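Long-range contacts in telomerase reverse transcriptase (Candida tropicalis MYA-3404, PDB 6ZD1), which probably extends chromosome ends by copying a template within the telomerase RNA into telomeric DNA repeats: residues Asn121-His125 against Thr655-Lys659; Phe579-Leu585 against Ile634-Phe640; Leu589-Tyr593 against Ile619-Thr623; Val616-Leu620 against Cys676-Thr680. All coordinates share one frame. Numbering follows the deposited sequence.

Contact 1 of 4, residues Asn121-His125 against Thr655-Lys659; sequences NERLH and TTIEK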
loop_
_atom_site.group_PDB
_atom_site.type_symbol
_atom_site.label_atom_id
_atom_site.label_comp_id
_atom_site.label_asym_id
_atom_site.label_seq_id
_atom_site.Cartn_x
_atom_site.Cartn_y
_atom_site.Cartn_z
ATOM N N ASN A 121 -8.296 -11.452 2.988
ATOM C CA ASN A 121 -7.678 -11.124 1.713
ATOM C C ASN A 121 -6.174 -11.358 1.695
ATOM O O ASN A 121 -5.541 -11.142 0.655
ATOM C CB ASN A 121 -7.974 -9.664 1.338
ATOM C CG ASN A 121 -7.808 -9.396 -0.145
ATOM O OD1 ASN A 121 -7.984 -10.291 -0.973
ATOM N ND2 ASN A 121 -7.466 -8.159 -0.489
ATOM N N GLU A 122 -5.586 -11.795 2.802
ATOM C CA GLU A 122 -4.165 -12.099 2.867
ATOM C C GLU A 122 -3.928 -13.598 2.723
ATOM O O GLU A 122 -4.839 -14.416 2.877
ATOM C CB GLU A 122 -3.559 -11.589 4.177
ATOM C CG GLU A 122 -3.144 -10.123 4.144
ATOM C CD GLU A 122 -1.848 -9.892 3.379
ATOM O OE1 GLU A 122 -1.387 -8.732 3.331
ATOM O OE2 GLU A 122 -1.287 -10.866 2.831
ATOM N N ARG A 123 -2.681 -13.949 2.415
ATOM C CA ARG A 123 -2.334 -15.339 2.152
ATOM C C ARG A 123 -2.455 -16.181 3.417
ATOM O O ARG A 123 -2.006 -15.784 4.495
ATOM C CB ARG A 123 -0.914 -15.435 1.594
ATOM C CG ARG A 123 -0.580 -16.786 0.981
ATOM C CD ARG A 123 0.809 -16.794 0.363
ATOM N NE ARG A 123 0.895 -17.738 -0.748
ATOM C CZ ARG A 123 0.605 -17.429 -2.009
ATOM N NH1 ARG A 123 0.215 -16.199 -2.315
ATOM N NH2 ARG A 123 0.705 -18.345 -2.961
ATOM N N LEU A 124 -3.049 -17.362 3.273
ATOM C CA LEU A 124 -3.211 -18.284 4.387
ATOM C C LEU A 124 -1.955 -19.128 4.543
ATOM O O LEU A 124 -1.379 -19.593 3.555
ATOM C CB LEU A 124 -4.426 -19.187 4.169
ATOM C CG LEU A 124 -4.924 -19.896 5.426
ATOM C CD1 LEU A 124 -5.644 -18.904 6.321
ATOM C CD2 LEU A 124 -5.817 -21.079 5.084
ATOM N N HIS A 125 -1.534 -19.329 5.790
ATOM C CA HIS A 125 -0.332 -20.100 6.095
ATOM C C HIS A 125 -0.740 -21.340 6.876
ATOM O O HIS A 125 -1.006 -21.261 8.080
ATOM C CB HIS A 125 0.674 -19.255 6.874
ATOM C CG HIS A 125 1.146 -18.046 6.128
ATOM N ND1 HIS A 125 2.248 -18.067 5.300
ATOM C CD2 HIS A 125 0.663 -16.783 6.079
ATOM C CE1 HIS A 125 2.423 -16.868 4.773
ATOM N NE2 HIS A 125 1.473 -16.071 5.229
ATOM N N THR A 655 6.072 -12.506 1.977
ATOM C CA THR A 655 4.814 -11.765 1.970
ATOM C C THR A 655 5.028 -10.323 1.528
ATOM O O THR A 655 4.235 -9.779 0.750
ATOM C CB THR A 655 4.159 -11.813 3.349
ATOM O OG1 THR A 655 4.062 -13.173 3.789
ATOM C CG2 THR A 655 2.764 -11.214 3.283
ATOM N N THR A 656 6.106 -9.693 1.999
ATOM C CA THR A 656 6.373 -8.309 1.627
ATOM C C THR A 656 6.631 -8.191 0.132
ATOM O O THR A 656 6.034 -7.348 -0.548
ATOM C CB THR A 656 7.568 -7.779 2.423
ATOM O OG1 THR A 656 7.304 -7.897 3.827
ATOM C CG2 THR A 656 7.845 -6.319 2.077
ATOM N N ILE A 657 7.489 -9.059 -0.410
ATOM C CA ILE A 657 7.808 -8.984 -1.830
ATOM C C ILE A 657 6.573 -9.287 -2.666
ATOM O O ILE A 657 6.302 -8.610 -3.665
ATOM C CB ILE A 657 8.976 -9.927 -2.169
ATOM C CG1 ILE A 657 10.240 -9.503 -1.419
ATOM C CG2 ILE A 657 9.247 -9.915 -3.661
ATOM C CD1 ILE A 657 10.714 -8.110 -1.775
ATOM N N GLU A 658 5.787 -10.285 -2.251
ATOM C CA GLU A 658 4.593 -10.659 -3.001
ATOM C C GLU A 658 3.571 -9.530 -3.004
ATOM O O GLU A 658 3.028 -9.173 -4.058
ATOM C CB GLU A 658 3.989 -11.931 -2.401
ATOM C CG GLU A 658 3.234 -12.833 -3.372
ATOM C CD GLU A 658 1.762 -12.479 -3.494
ATOM O OE1 GLU A 658 1.067 -13.098 -4.331
ATOM O OE2 GLU A 658 1.299 -11.586 -2.754
ATOM N N LYS A 659 3.317 -8.927 -1.840
ATOM C CA LYS A 659 2.333 -7.852 -1.791
ATOM C C LYS A 659 2.827 -6.607 -2.519
ATOM O O LYS A 659 2.021 -5.883 -3.112
ATOM C CB LYS A 659 1.977 -7.527 -0.339
ATOM C CG LYS A 659 0.725 -6.679 -0.189
ATOM C CD LYS A 659 0.203 -6.688 1.239
ATOM C CE LYS A 659 -1.071 -5.866 1.350
ATOM N NZ LYS A 659 -1.699 -5.968 2.697
#

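Contact 2 of 4, residues Phe579-Leu585 against Ile634-Phe640; sequences FRSFKAL and ISKQDSF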
loop_
_atom_site.group_PDB
_atom_site.type_symbol
_atom_site.label_atom_id
_atom_site.label_comp_id
_atom_site.label_asym_id
_atom_site.label_seq_id
_atom_site.Cartn_x
_atom_site.Cartn_y
_atom_site.Cartn_z
ATOM N N PHE A 579 4.628 -14.448 25.634
ATOM C CA PHE A 579 4.263 -15.818 25.293
ATOM C C PHE A 579 5.190 -16.796 26.001
ATOM O O PHE A 579 6.254 -16.428 26.504
ATOM C CB PHE A 579 4.321 -16.060 23.779
ATOM C CG PHE A 579 3.489 -15.105 22.980
ATOM C CD1 PHE A 579 4.028 -13.925 22.506
ATOM C CD2 PHE A 579 2.165 -15.391 22.702
ATOM C CE1 PHE A 579 3.263 -13.042 21.769
ATOM C CE2 PHE A 579 1.394 -14.516 21.970
ATOM C CZ PHE A 579 1.944 -13.338 21.503
ATOM N N ARG A 580 4.775 -18.062 26.024
ATOM C CA ARG A 580 5.550 -19.137 26.627
ATOM C C ARG A 580 6.332 -19.949 25.602
ATOM O O ARG A 580 6.866 -21.009 25.944
ATOM C CB ARG A 580 4.633 -20.069 27.422
ATOM C CG ARG A 580 3.717 -19.369 28.408
ATOM C CD ARG A 580 2.790 -20.364 29.099
ATOM N NE ARG A 580 2.038 -21.165 28.134
ATOM C CZ ARG A 580 2.241 -22.461 27.913
ATOM N NH1 ARG A 580 3.169 -23.120 28.598
ATOM N NH2 ARG A 580 1.510 -23.100 27.010
ATOM N N SER A 581 6.407 -19.484 24.358
ATOM C CA SER A 581 7.088 -20.234 23.312
ATOM C C SER A 581 7.343 -19.312 22.134
ATOM O O SER A 581 6.606 -18.348 21.918
ATOM C CB SER A 581 6.269 -21.446 22.861
ATOM O OG SER A 581 5.091 -21.032 22.194
ATOM N N PHE A 582 8.389 -19.624 21.366
ATOM C CA PHE A 582 8.697 -18.816 20.193
ATOM C C PHE A 582 7.695 -19.047 19.072
ATOM O O PHE A 582 7.405 -18.120 18.307
ATOM C CB PHE A 582 10.114 -19.104 19.700
ATOM C CG PHE A 582 11.187 -18.465 20.534
ATOM C CD1 PHE A 582 11.486 -17.118 20.391
ATOM C CD2 PHE A 582 11.901 -19.211 21.456
ATOM C CE1 PHE A 582 12.472 -16.530 21.157
ATOM C CE2 PHE A 582 12.890 -18.630 22.224
ATOM C CZ PHE A 582 13.177 -17.287 22.075
ATOM N N LYS A 583 7.162 -20.265 18.950
ATOM C CA LYS A 583 6.171 -20.522 17.912
ATOM C C LYS A 583 4.962 -19.612 18.077
ATOM O O LYS A 583 4.487 -19.017 17.102
ATOM C CB LYS A 583 5.740 -21.987 17.932
ATOM C CG LYS A 583 4.988 -22.407 16.678
ATOM C CD LYS A 583 4.399 -23.799 16.805
ATOM C CE LYS A 583 3.243 -23.827 17.788
ATOM N NZ LYS A 583 2.602 -25.170 17.822
ATOM N N ALA A 584 4.468 -19.469 19.309
ATOM C CA ALA A 584 3.335 -18.582 19.551
ATOM C C ALA A 584 3.703 -17.126 19.314
ATOM O O ALA A 584 2.851 -16.332 18.898
ATOM C CB ALA A 584 2.816 -18.766 20.976
ATOM N N LEU A 585 4.967 -16.765 19.543
ATOM C CA LEU A 585 5.401 -15.393 19.308
ATOM C C LEU A 585 5.485 -15.092 17.818
ATOM O O LEU A 585 5.115 -13.997 17.377
ATOM C CB LEU A 585 6.756 -15.147 19.973
ATOM C CG LEU A 585 7.361 -13.770 19.683
ATOM C CD1 LEU A 585 6.686 -12.704 20.535
ATOM C CD2 LEU A 585 8.864 -13.761 19.885
ATOM N N ILE A 634 11.215 -15.667 27.050
ATOM C CA ILE A 634 10.782 -16.873 26.358
ATOM C C ILE A 634 11.907 -17.898 26.325
ATOM O O ILE A 634 11.678 -19.097 26.524
ATOM C CB ILE A 634 10.290 -16.517 24.943
ATOM C CG1 ILE A 634 9.099 -15.558 25.017
ATOM C CG2 ILE A 634 9.925 -17.775 24.161
ATOM C CD1 ILE A 634 8.613 -15.080 23.669
ATOM N N SER A 635 13.145 -17.447 26.104
ATOM C CA SER A 635 14.263 -18.382 26.051
ATOM C C SER A 635 14.477 -19.097 27.377
ATOM O O SER A 635 15.079 -20.177 27.395
ATOM C CB SER A 635 15.543 -17.662 25.638
ATOM O OG SER A 635 16.603 -18.586 25.474
ATOM N N LYS A 636 13.987 -18.530 28.482
ATOM C CA LYS A 636 14.088 -19.210 29.770
ATOM C C LYS A 636 13.274 -20.501 29.780
ATOM O O LYS A 636 13.693 -21.502 30.374
ATOM C CB LYS A 636 13.631 -18.267 30.889
ATOM C CG LYS A 636 13.142 -18.965 32.152
ATOM C CD LYS A 636 12.668 -17.974 33.211
ATOM C CE LYS A 636 12.250 -18.700 34.486
ATOM N NZ LYS A 636 11.968 -17.775 35.623
ATOM N N GLN A 637 12.123 -20.505 29.104
ATOM C CA GLN A 637 11.196 -21.628 29.129
ATOM C C GLN A 637 11.033 -22.315 27.778
ATOM O O GLN A 637 10.238 -23.254 27.671
ATOM C CB GLN A 637 9.823 -21.158 29.632
ATOM C CG GLN A 637 9.308 -19.917 28.908
ATOM C CD GLN A 637 7.940 -19.464 29.388
ATOM O OE1 GLN A 637 7.044 -20.279 29.610
ATOM N NE2 GLN A 637 7.771 -18.154 29.545
ATOM N N ASP A 638 11.767 -21.891 26.751
ATOM C CA ASP A 638 11.639 -22.483 25.424
ATOM C C ASP A 638 12.894 -22.167 24.626
ATOM O O ASP A 638 13.266 -20.999 24.494
ATOM C CB ASP A 638 10.397 -21.946 24.695
ATOM C CG ASP A 638 10.294 -22.446 23.264
ATOM O OD1 ASP A 638 10.447 -23.664 23.046
ATOM O OD2 ASP A 638 10.048 -21.630 22.352
ATOM N N SER A 639 13.516 -23.200 24.065
ATOM C CA SER A 639 14.795 -23.028 23.393
ATOM C C SER A 639 14.597 -22.431 22.007
ATOM O O SER A 639 13.780 -22.916 21.217
ATOM C CB SER A 639 15.538 -24.356 23.285
ATOM O OG SER A 639 16.758 -24.176 22.586
ATOM N N PHE A 640 15.353 -21.375 21.721
ATOM C CA PHE A 640 15.282 -20.702 20.432
ATOM C C PHE A 640 15.880 -21.593 19.346
ATOM O O PHE A 640 17.053 -21.976 19.420
ATOM C CB PHE A 640 16.024 -19.369 20.506
ATOM C CG PHE A 640 16.180 -18.686 19.182
ATOM C CD1 PHE A 640 15.153 -17.916 18.662
ATOM C CD2 PHE A 640 17.358 -18.805 18.457
ATOM C CE1 PHE A 640 15.290 -17.279 17.443
ATOM C CE2 PHE A 640 17.503 -18.173 17.235
ATOM C CZ PHE A 640 16.466 -17.407 16.728
#

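Contact 3 of 4, residues Leu589-Tyr593 against Ile619-Thr623; sequences LKQFY and ILKLT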
loop_
_atom_site.group_PDB
_atom_site.type_symbol
_atom_site.label_atom_id
_atom_site.label_comp_id
_atom_site.label_asym_id
_atom_site.label_seq_id
_atom_site.Cartn_x
_atom_site.Cartn_y
_atom_site.Cartn_z
ATOM N N LEU A 589 3.321 -12.360 15.740
ATOM C CA LEU A 589 4.032 -11.293 15.042
ATOM C C LEU A 589 3.834 -11.376 13.534
ATOM O O LEU A 589 3.930 -10.357 12.841
ATOM C CB LEU A 589 5.522 -11.330 15.383
ATOM C CG LEU A 589 5.922 -10.935 16.805
ATOM C CD1 LEU A 589 7.424 -11.029 16.975
ATOM C CD2 LEU A 589 5.428 -9.535 17.152
ATOM N N LYS A 590 3.547 -12.564 13.003
ATOM C CA LYS A 590 3.196 -12.646 11.592
ATOM C C LYS A 590 1.832 -12.013 11.351
ATOM O O LYS A 590 1.636 -11.311 10.352
ATOM C CB LYS A 590 3.221 -14.102 11.122
ATOM C CG LYS A 590 3.424 -14.276 9.623
ATOM C CD LYS A 590 2.125 -14.099 8.883
ATOM C CE LYS A 590 2.319 -13.967 7.394
ATOM N NZ LYS A 590 0.981 -13.692 6.757
ATOM N N GLN A 591 0.889 -12.225 12.274
ATOM C CA GLN A 591 -0.386 -11.519 12.207
ATOM C C GLN A 591 -0.186 -10.012 12.298
ATOM O O GLN A 591 -0.768 -9.255 11.513
ATOM C CB GLN A 591 -1.310 -11.997 13.324
ATOM C CG GLN A 591 -1.965 -13.316 13.027
ATOM C CD GLN A 591 -2.740 -13.272 11.729
ATOM O OE1 GLN A 591 -3.714 -12.525 11.597
ATOM N NE2 GLN A 591 -2.301 -14.057 10.750
ATOM N N PHE A 592 0.654 -9.561 13.235
ATOM C CA PHE A 592 0.892 -8.129 13.393
ATOM C C PHE A 592 1.491 -7.525 12.130
ATOM O O PHE A 592 1.086 -6.437 11.701
ATOM C CB PHE A 592 1.806 -7.881 14.592
ATOM C CG PHE A 592 2.314 -6.467 14.689
ATOM C CD1 PHE A 592 1.539 -5.478 15.273
ATOM C CD2 PHE A 592 3.568 -6.129 14.204
ATOM C CE1 PHE A 592 2.001 -4.178 15.366
ATOM C CE2 PHE A 592 4.034 -4.829 14.291
ATOM C CZ PHE A 592 3.249 -3.852 14.874
ATOM N N TYR A 593 2.440 -8.227 11.510
ATOM C CA TYR A 593 3.122 -7.684 10.339
ATOM C C TYR A 593 2.155 -7.503 9.177
ATOM O O TYR A 593 2.090 -6.427 8.570
ATOM C CB TYR A 593 4.278 -8.599 9.940
ATOM C CG TYR A 593 5.174 -8.030 8.867
ATOM C CD1 TYR A 593 6.265 -7.244 9.203
ATOM C CD2 TYR A 593 4.939 -8.286 7.522
ATOM C CE1 TYR A 593 7.090 -6.717 8.235
ATOM C CE2 TYR A 593 5.766 -7.760 6.540
ATOM C CZ TYR A 593 6.840 -6.976 6.907
ATOM O OH TYR A 593 7.677 -6.447 5.951
ATOM N N ILE A 619 7.768 -1.175 9.844
ATOM C CA ILE A 619 7.053 -2.362 10.309
ATOM C C ILE A 619 8.038 -3.408 10.812
ATOM O O ILE A 619 7.804 -4.057 11.838
ATOM C CB ILE A 619 6.152 -2.942 9.205
ATOM C CG1 ILE A 619 5.289 -1.851 8.581
ATOM C CG2 ILE A 619 5.252 -4.015 9.788
ATOM C CD1 ILE A 619 4.316 -1.244 9.546
ATOM N N LEU A 620 9.152 -3.591 10.096
ATOM C CA LEU A 620 10.146 -4.577 10.509
ATOM C C LEU A 620 10.703 -4.247 11.889
ATOM O O LEU A 620 10.744 -5.109 12.774
ATOM C CB LEU A 620 11.273 -4.656 9.474
ATOM C CG LEU A 620 10.983 -5.374 8.150
ATOM C CD1 LEU A 620 12.164 -5.249 7.201
ATOM C CD2 LEU A 620 10.639 -6.838 8.381
ATOM N N LYS A 621 11.108 -2.990 12.101
ATOM C CA LYS A 621 11.717 -2.620 13.378
ATOM C C LYS A 621 10.769 -2.887 14.540
ATOM O O LYS A 621 11.183 -3.427 15.572
ATOM C CB LYS A 621 12.142 -1.151 13.361
ATOM C CG LYS A 621 13.348 -0.864 12.479
ATOM C CD LYS A 621 13.626 0.635 12.353
ATOM C CE LYS A 621 14.303 1.206 13.596
ATOM N NZ LYS A 621 13.356 1.488 14.713
ATOM N N LEU A 622 9.491 -2.538 14.386
ATOM C CA LEU A 622 8.528 -2.832 15.443
ATOM C C LEU A 622 8.395 -4.331 15.666
ATOM O O LEU A 622 8.286 -4.790 16.809
ATOM C CB LEU A 622 7.170 -2.228 15.102
ATOM C CG LEU A 622 7.128 -0.712 15.216
ATOM C CD1 LEU A 622 5.753 -0.209 14.836
ATOM C CD2 LEU A 622 7.492 -0.294 16.632
ATOM N N THR A 623 8.434 -5.114 14.587
ATOM C CA THR A 623 8.317 -6.558 14.735
ATOM C C THR A 623 9.520 -7.128 15.474
ATOM O O THR A 623 9.360 -7.935 16.397
ATOM C CB THR A 623 8.159 -7.215 13.365
ATOM O OG1 THR A 623 7.047 -6.628 12.677
ATOM C CG2 THR A 623 7.911 -8.711 13.520
#

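Contact 4 of 4, residues Val616-Leu620 against Cys676-Thr680; sequences VDAIL and CIKIT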
loop_
_atom_site.group_PDB
_atom_site.type_symbol
_atom_site.label_atom_id
_atom_site.label_comp_id
_atom_site.label_asym_id
_atom_site.label_seq_id
_atom_site.Cartn_x
_atom_site.Cartn_y
_atom_site.Cartn_z
ATOM N N VAL A 616 8.413 -0.305 5.076
ATOM C CA VAL A 616 8.753 -1.693 5.358
ATOM C C VAL A 616 9.722 -1.767 6.531
ATOM O O VAL A 616 9.554 -2.587 7.442
ATOM C CB VAL A 616 9.322 -2.355 4.091
ATOM C CG1 VAL A 616 9.868 -3.735 4.404
ATOM C CG2 VAL A 616 8.240 -2.426 3.017
ATOM N N ASP A 617 10.717 -0.873 6.560
ATOM C CA ASP A 617 11.660 -0.853 7.674
ATOM C C ASP A 617 10.958 -0.527 8.986
ATOM O O ASP A 617 11.286 -1.097 10.033
ATOM C CB ASP A 617 12.780 0.153 7.400
ATOM C CG ASP A 617 13.671 -0.259 6.241
ATOM O OD1 ASP A 617 13.474 -1.372 5.699
ATOM O OD2 ASP A 617 14.570 0.530 5.873
ATOM N N ALA A 618 9.974 0.374 8.946
ATOM C CA ALA A 618 9.265 0.740 10.168
ATOM C C ALA A 618 8.463 -0.435 10.717
ATOM O O ALA A 618 8.473 -0.684 11.929
ATOM C CB ALA A 618 8.353 1.938 9.909
ATOM N N ILE A 619 7.768 -1.175 9.844
ATOM C CA ILE A 619 7.053 -2.362 10.309
ATOM C C ILE A 619 8.038 -3.408 10.812
ATOM O O ILE A 619 7.804 -4.057 11.838
ATOM C CB ILE A 619 6.152 -2.942 9.205
ATOM C CG1 ILE A 619 5.289 -1.851 8.581
ATOM C CG2 ILE A 619 5.252 -4.015 9.788
ATOM C CD1 ILE A 619 4.316 -1.244 9.546
ATOM N N LEU A 620 9.152 -3.591 10.096
ATOM C CA LEU A 620 10.146 -4.577 10.509
ATOM C C LEU A 620 10.703 -4.247 11.889
ATOM O O LEU A 620 10.744 -5.109 12.774
ATOM C CB LEU A 620 11.273 -4.656 9.474
ATOM C CG LEU A 620 10.983 -5.374 8.150
ATOM C CD1 LEU A 620 12.164 -5.249 7.201
ATOM C CD2 LEU A 620 10.639 -6.838 8.381
ATOM N N CYS A 676 17.404 -4.008 0.943
ATOM C CA CYS A 676 17.110 -3.168 2.100
ATOM C C CYS A 676 16.523 -3.987 3.243
ATOM O O CYS A 676 16.792 -3.697 4.416
ATOM C CB CYS A 676 16.155 -2.038 1.715
ATOM S SG CYS A 676 16.910 -0.707 0.760
ATOM N N ILE A 677 15.748 -5.026 2.921
ATOM C CA ILE A 677 15.213 -5.903 3.956
ATOM C C ILE A 677 16.342 -6.657 4.648
ATOM O O ILE A 677 16.368 -6.770 5.879
ATOM C CB ILE A 677 14.184 -6.873 3.354
ATOM C CG1 ILE A 677 12.901 -6.139 2.972
ATOM C CG2 ILE A 677 13.876 -7.999 4.322
ATOM C CD1 ILE A 677 11.930 -7.017 2.213
ATOM N N LYS A 678 17.299 -7.172 3.870
ATOM C CA LYS A 678 18.431 -7.875 4.465
ATOM C C LYS A 678 19.197 -6.965 5.415
ATOM O O LYS A 678 19.535 -7.361 6.536
ATOM C CB LYS A 678 19.362 -8.401 3.372
ATOM C CG LYS A 678 18.720 -9.405 2.434
ATOM C CD LYS A 678 19.705 -9.820 1.357
ATOM C CE LYS A 678 19.102 -10.841 0.414
ATOM N NZ LYS A 678 20.104 -11.248 -0.613
ATOM N N ILE A 679 19.459 -5.728 4.989
ATOM C CA ILE A 679 20.204 -4.801 5.835
ATOM C C ILE A 679 19.412 -4.471 7.095
ATOM O O ILE A 679 19.960 -4.465 8.204
ATOM C CB ILE A 679 20.560 -3.535 5.039
ATOM C CG1 ILE A 679 21.447 -3.911 3.849
ATOM C CG2 ILE A 679 21.242 -2.513 5.937
ATOM C CD1 ILE A 679 21.774 -2.758 2.935
ATOM N N THR A 680 18.109 -4.214 6.948
ATOM C CA THR A 680 17.280 -3.914 8.113
ATOM C C THR A 680 17.213 -5.100 9.070
ATOM O O THR A 680 17.297 -4.928 10.293
ATOM C CB THR A 680 15.880 -3.499 7.669
ATOM O OG1 THR A 680 15.976 -2.344 6.828
ATOM C CG2 THR A 680 15.023 -3.165 8.875
#

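Contact 1 of 4, residues Asn121-His125 against Thr655-Lys659
Two ion pairs join the loop Asn121-His125 to one turn of helix 642-664. The shorter is buried. Lys659 NZ donates a hydrogen bond to Glu122 OE1 at 2.9 Å, within a salt bridge. The same ammonium group also bonds to Leu597 O. The other carboxylate oxygen of Glu122 turns back to its own loop, where Arg123 N reaches Glu122 OE2 in a weak bond of 3.4 Å. The second pair is looser and more exposed: Arg123 NH1 lies 3.8 Å from Glu658 OE1, a long salt bridge. Glu658 has a further cationic partner, Arg662, at OE2. Thr655 faces the loop in the same turn. Its hydroxyl bonds to Val651 O in its own helix. His125 NE2 lies 4.1 Å from Thr655 OG1, too far for a hydrogen bond, so the ring edge only packs there. This polar seam joins the RNA-binding domain to the C-terminal helical domain, as in the closed ring of telomerase reverse transcriptases, where these two domains meet.

Contact 2 of 4, residues Phe579-Leu585 against Ile634-Phe640
Ile634, in the last turns of helix 609-637, points into the other segment and fills its hollow. Its CG1 lies 3.3 Å from Phe579 O, and its CD1 lies 4.0 Å from Leu585 CD2. Its CG2 makes a CH-pi contact over one face of Phe582, 3.6 Å from the ring centroid and 13° off the normal. Ser635 adds a small touch near the same ring. Gln637 reaches over the exposed margin, with OE1 3.3 Å from Arg580 CB. Asp638 follows, and its CA is 5.5 Å from that of Ser581. Asp638 OD2 accepts a hydrogen bond of 2.8 Å from Phe582 N, with an angle of 167°. That NH belongs to the first turn of helix 582-596, where no earlier turn supplies a carbonyl. Ser581, the N-cap, accepts at OG a weak bond of 3.3 Å from Ala584 N. Phe640 ends the segment with its edge toward the Phe582 face opposite Ile634. The centroids are 5.3 Å apart and the planes at 75°, a T-shaped stack. Phe631 meets both rings and extends the cluster. The contact is thus mainly apolar, with Phe582 held between an aliphatic and an aromatic side chain. Its one direct hydrogen bond is directional and fixes the start of helix 582-596 against the chain leaving helix 609-637.

Contact 3 of 4, residues Leu589-Tyr593 against Ile619-Thr623
Tyr593 and Thr623 each lose just over 80 Å² of surface here, and Phe592 loses 62 Å². Tyr593 lies across the partner helix. Its CD1 is 3.4 Å from Ile619 CG2, and its CE1 is 3.6 Å from Leu620 CD2. The phenol oxygen goes beyond this pair of helices and hydrogen-bonds to Thr656 of helix 642-664. Thr623 meets three residues, Leu589, Phe592 and Tyr593. Its OG1 lies 3.6 Å from Tyr593 CD1 and 3.8 Å from Phe592 CD2, near the plane of both rings. The hydroxyl is satisfied within its own helix, since Thr623 OG1 donates to Ile619 O at 2.8 Å. It can therefore sit beside ring edges without needing a partner across the interface. Phe592 extends the contact to Leu622, with CE2 4.2 Å from Leu622 CB. At the end away from Tyr593, Leu589 CD1 packs 3.7 Å from Thr623 O. CA atoms are 6.4 Å apart for Leu589 and Thr623 and 6.6 Å for Tyr593 and Ile619. The two pairs run in opposite order, as expected for segment axes approaching to 10.4 Å at 157°. This is an antiparallel helix pair in the core of the helical C-terminal extension, the thumb of telomerase.

Contact 4 of 4, residues Val616-Leu620 against Cys676-Thr680
Helices 609-637 and 670-684 run in roughly the same direction here. The axes of the two short segments approach to 10.3 Å and their directions differ by 32°. This pair belongs to the helical bundle of the C-terminal extension, the telomerase thumb. Helix 642-664 comes between the two in sequence, so the chain goes away and back before it packs in parallel. The closest CA atoms are those of Asp617 and Thr680, 6.4 Å apart. On one side of this point the contact is apolar. Val616 CG1 meets Ile677 CG1 at 4.1 Å. Leu620 CD1 spans two residues, lying 4.3 Å from Ile677 CG2 and 3.9 Å from Thr680 CG2. Helix 642-664 adds to this layer: Thr656 touches both Val616 and Ile677, while Ile652 touches Leu620. Asp617 brings charge to the more open margin, and its OD2 is held by a salt bridge to Arg613 in its own helix. Thr680 has the largest area covered by the other segment, 65 Å². Its hydroxyl is within reach of two oxygens, with Thr680 OG1 2.9 Å from Asp617 OD1 and also 2.9 Å from Cys676 O.

Overall arrangement
Contacts 2, 3 and 4 all use helix 609-637. Contacts 2 and 3 pair it with helix 582-596, whereas contact 4 pairs it with helix 670-684. Contacts 3 and 4 are buried, share Ile619 and Leu620, and have centres 10 Å apart. Contacts 1 and 2 are only partly buried. Contact 2 is farther out, its centre about 32 Å from the centre of the chain, and mixes an aromatic cluster with a helix-start hydrogen bond. Contact 1 is charged, joins two domains and has the centre nearest that of the chain, about 13 Å away. Through Thr656, helix 642-664 links contact 1 to contacts 3 and 4.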